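Local coordinates for protein pentalenene synthase (Streptomyces chartreusis NRRL 3882, PDB 6Q4S) that probably converts farnesyl diphosphate, with magnesium as cofactor, into the bicyclic sesquiterpene alcohol 7-epi-alpha-eudesmol through loss of diphosphate and a 1,10-cyclization, at residues Glu290-Arg293 with Val294-Gly297. Residues are numbered along the deposited sequence; the frame is centred on the assembly and turned at random.
Sequences ERDR and VRMG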
ATOM      1  N   GLU A 290      13.511  22.573   2.006  1.00 46.11           N
ATOM      2  CA  GLU A 290      12.972  21.557   1.106  1.00 50.48           C
ATOM      3  C   GLU A 290      14.079  21.016   0.156  1.00 55.83           C
ATOM      4  O   GLU A 290      14.267  19.785   0.064  1.00 48.18           O
ATOM      5  CB  GLU A 290      11.778  22.105   0.316  1.00 46.15           C
ATOM      6  CG  GLU A 290      10.568  22.325   1.231  1.00 52.96           C
ATOM      7  CD  GLU A 290       9.422  23.141   0.634  1.00 52.71           C
ATOM      8  OE1 GLU A 290       9.588  23.924  -0.359  1.00 54.11           O
ATOM      9  OE2 GLU A 290       8.318  22.989   1.181  1.00 54.46           O
ATOM     10  N   ARG A 291      14.825  21.925  -0.502  1.00 51.00           N
ATOM     11  CA  ARG A 291      15.987  21.532  -1.346  1.00 47.51           C
ATOM     12  C   ARG A 291      16.934  20.652  -0.625  1.00 47.10           C
ATOM     13  O   ARG A 291      17.443  19.663  -1.205  1.00 40.15           O
ATOM     14  CB  ARG A 291      16.795  22.722  -1.852  1.00 55.13           C
ATOM     15  CG  ARG A 291      16.160  23.405  -3.026  1.00 57.80           C
ATOM     16  CD  ARG A 291      16.679  24.843  -3.222  1.00 58.02           C
ATOM     17  NE  ARG A 291      15.826  25.446  -4.231  1.00 57.51           N
ATOM     18  CZ  ARG A 291      16.020  25.397  -5.549  1.00 58.09           C
ATOM     19  NH1 ARG A 291      17.084  24.814  -6.089  1.00 60.69           N
ATOM     20  NH2 ARG A 291      15.111  25.932  -6.340  1.00 58.56           N
ATOM     21  N   ASP A 292      17.201  21.009   0.630  1.00 46.61           N
ATOM     22  CA  ASP A 292      18.108  20.233   1.470  1.00 46.83           C
ATOM     23  C   ASP A 292      17.604  18.799   1.773  1.00 44.32           C
ATOM     24  O   ASP A 292      18.414  17.864   2.001  1.00 40.65           O
ATOM     25  CB  ASP A 292      18.349  20.959   2.799  1.00 50.28           C
ATOM     26  CG  ASP A 292      19.278  20.187   3.725  1.00 58.27           C
ATOM     27  OD1 ASP A 292      20.427  19.976   3.302  1.00 63.95           O
ATOM     28  OD2 ASP A 292      18.876  19.757   4.854  1.00 61.50           O
ATOM     29  N   ARG A 293      16.288  18.664   1.891  1.00 40.57           N
ATOM     30  CA  ARG A 293      15.651  17.369   2.171  1.00 40.96           C
ATOM     31  C   ARG A 293      15.707  16.483   0.895  1.00 38.33           C
ATOM     32  O   ARG A 293      15.977  15.302   0.999  1.00 38.97           O
ATOM     33  CB  ARG A 293      14.203  17.567   2.701  1.00 41.45           C
ATOM     34  CG  ARG A 293      14.162  18.086   4.166  1.00 41.52           C
ATOM     35  CD  ARG A 293      12.856  18.860   4.448  1.00 44.60           C
ATOM     36  NE  ARG A 293      11.684  18.058   4.075  1.00 41.18           N
ATOM     37  CZ  ARG A 293      10.463  18.499   3.791  1.00 47.21           C
ATOM     38  NH1 ARG A 293      10.145  19.782   3.850  1.00 46.79           N
ATOM     39  NH2 ARG A 293       9.519  17.625   3.454  1.00 45.01           N
ATOM     40  N   VAL A 294      15.449  17.093  -0.261  1.00 36.43           N
ATOM     41  CA  VAL A 294      15.709  16.478  -1.577  1.00 41.53           C
ATOM     42  C   VAL A 294      17.120  15.932  -1.724  1.00 42.32           C
ATOM     43  O   VAL A 294      17.345  14.679  -1.986  1.00 39.67           O
ATOM     44  CB  VAL A 294      15.340  17.432  -2.722  1.00 38.53           C
ATOM     45  CG1 VAL A 294      15.794  16.882  -4.092  1.00 41.13           C
ATOM     46  CG2 VAL A 294      13.841  17.617  -2.752  1.00 35.63           C
ATOM     47  N   ARG A 295      18.084  16.806  -1.465  1.00 42.47           N
ATOM     48  CA  ARG A 295      19.493  16.418  -1.519  1.00 44.86           C
ATOM     49  C   ARG A 295      19.754  15.221  -0.636  1.00 42.62           C
ATOM     50  O   ARG A 295      20.421  14.277  -1.065  1.00 43.11           O
ATOM     51  CB  ARG A 295      20.441  17.597  -1.178  1.00 47.41           C
ATOM     52  CG  ARG A 295      21.917  17.209  -1.094  1.00 57.16           C
ATOM     53  CD  ARG A 295      22.856  18.339  -0.631  1.00 65.53           C
ATOM     54  NE  ARG A 295      22.490  18.815   0.708  1.00 70.53           N
ATOM     55  CZ  ARG A 295      22.699  18.152   1.853  1.00 73.70           C
ATOM     56  NH1 ARG A 295      23.305  16.965   1.903  1.00 72.45           N
ATOM     57  NH2 ARG A 295      22.299  18.695   2.993  1.00 85.20           N
ATOM     58  N   MET A 296      19.211  15.206   0.588  1.00 39.62           N
ATOM     59  CA  MET A 296      19.382  14.027   1.446  1.00 39.16           C
ATOM     60  C   MET A 296      18.721  12.733   0.853  1.00 32.61           C
ATOM     61  O   MET A 296      19.229  11.617   1.064  1.00 32.09           O
ATOM     62  CB  MET A 296      18.835  14.293   2.873  1.00 42.92           C
ATOM     63  CG  MET A 296      19.746  15.190   3.737  1.00 46.11           C
ATOM     64  SD  MET A 296      19.216  15.392   5.486  1.00 45.53           S
ATOM     65  CE  MET A 296      17.723  16.361   5.193  1.00 43.47           C
ATOM     66  N   GLY A 297      17.586  12.937   0.215  1.00 31.76           N
ATOM     67  CA  GLY A 297      16.887  11.881  -0.564  1.00 39.72           C
ATOM     68  C   GLY A 297      17.763  11.243  -1.623  1.00 37.16           C
ATOM     69  O   GLY A 297      17.870  10.006  -1.727  1.00 37.43           O
TER
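Met296 lies one helical turn beyond Asp292, and the pair is a worked example of i to i+4 packing near the start of helix 288-313, in the all-helical terpene synthase fold. Met296 CB rests 3.6 Å from Arg293 O, and Met296 CG sits 3.5 Å from Asp292 O. The backbone bond from Met296 N ends on Asp292 O as well. Past SD the chain bends (chi3 -68°), bringing the methyl CE back over the preceding turn. There Met296 CE meets Asp292 O and, at 3.6 Å, Asp292 OD2, while its contact with Arg293 CG is looser, at 4.1 Å. Phe196, in a loop, packs on the same methionine.

Three residues on from Asp292, the Arg295 guanidinium probably forms a salt bridge with the carboxylate, doubtful in detail because Arg295 NH2 and Asp292 OD1 are modelled too close together. Glu299 pairs with NH1 of the same arginine, so that acidic residues from the turn before and the turn after lie close to it. Buried Val294 instead packs on Val277, Met280 and Cys281 of helix 252-284, joining the two last helices well away from the annotated active-site residues. Backbone bonds tie the turns together, and the bond from Val294 N to Glu290 O, 3.0 Å long, is nearly straight, with Val294 CG2 lying 3.6 Å from that same oxygen.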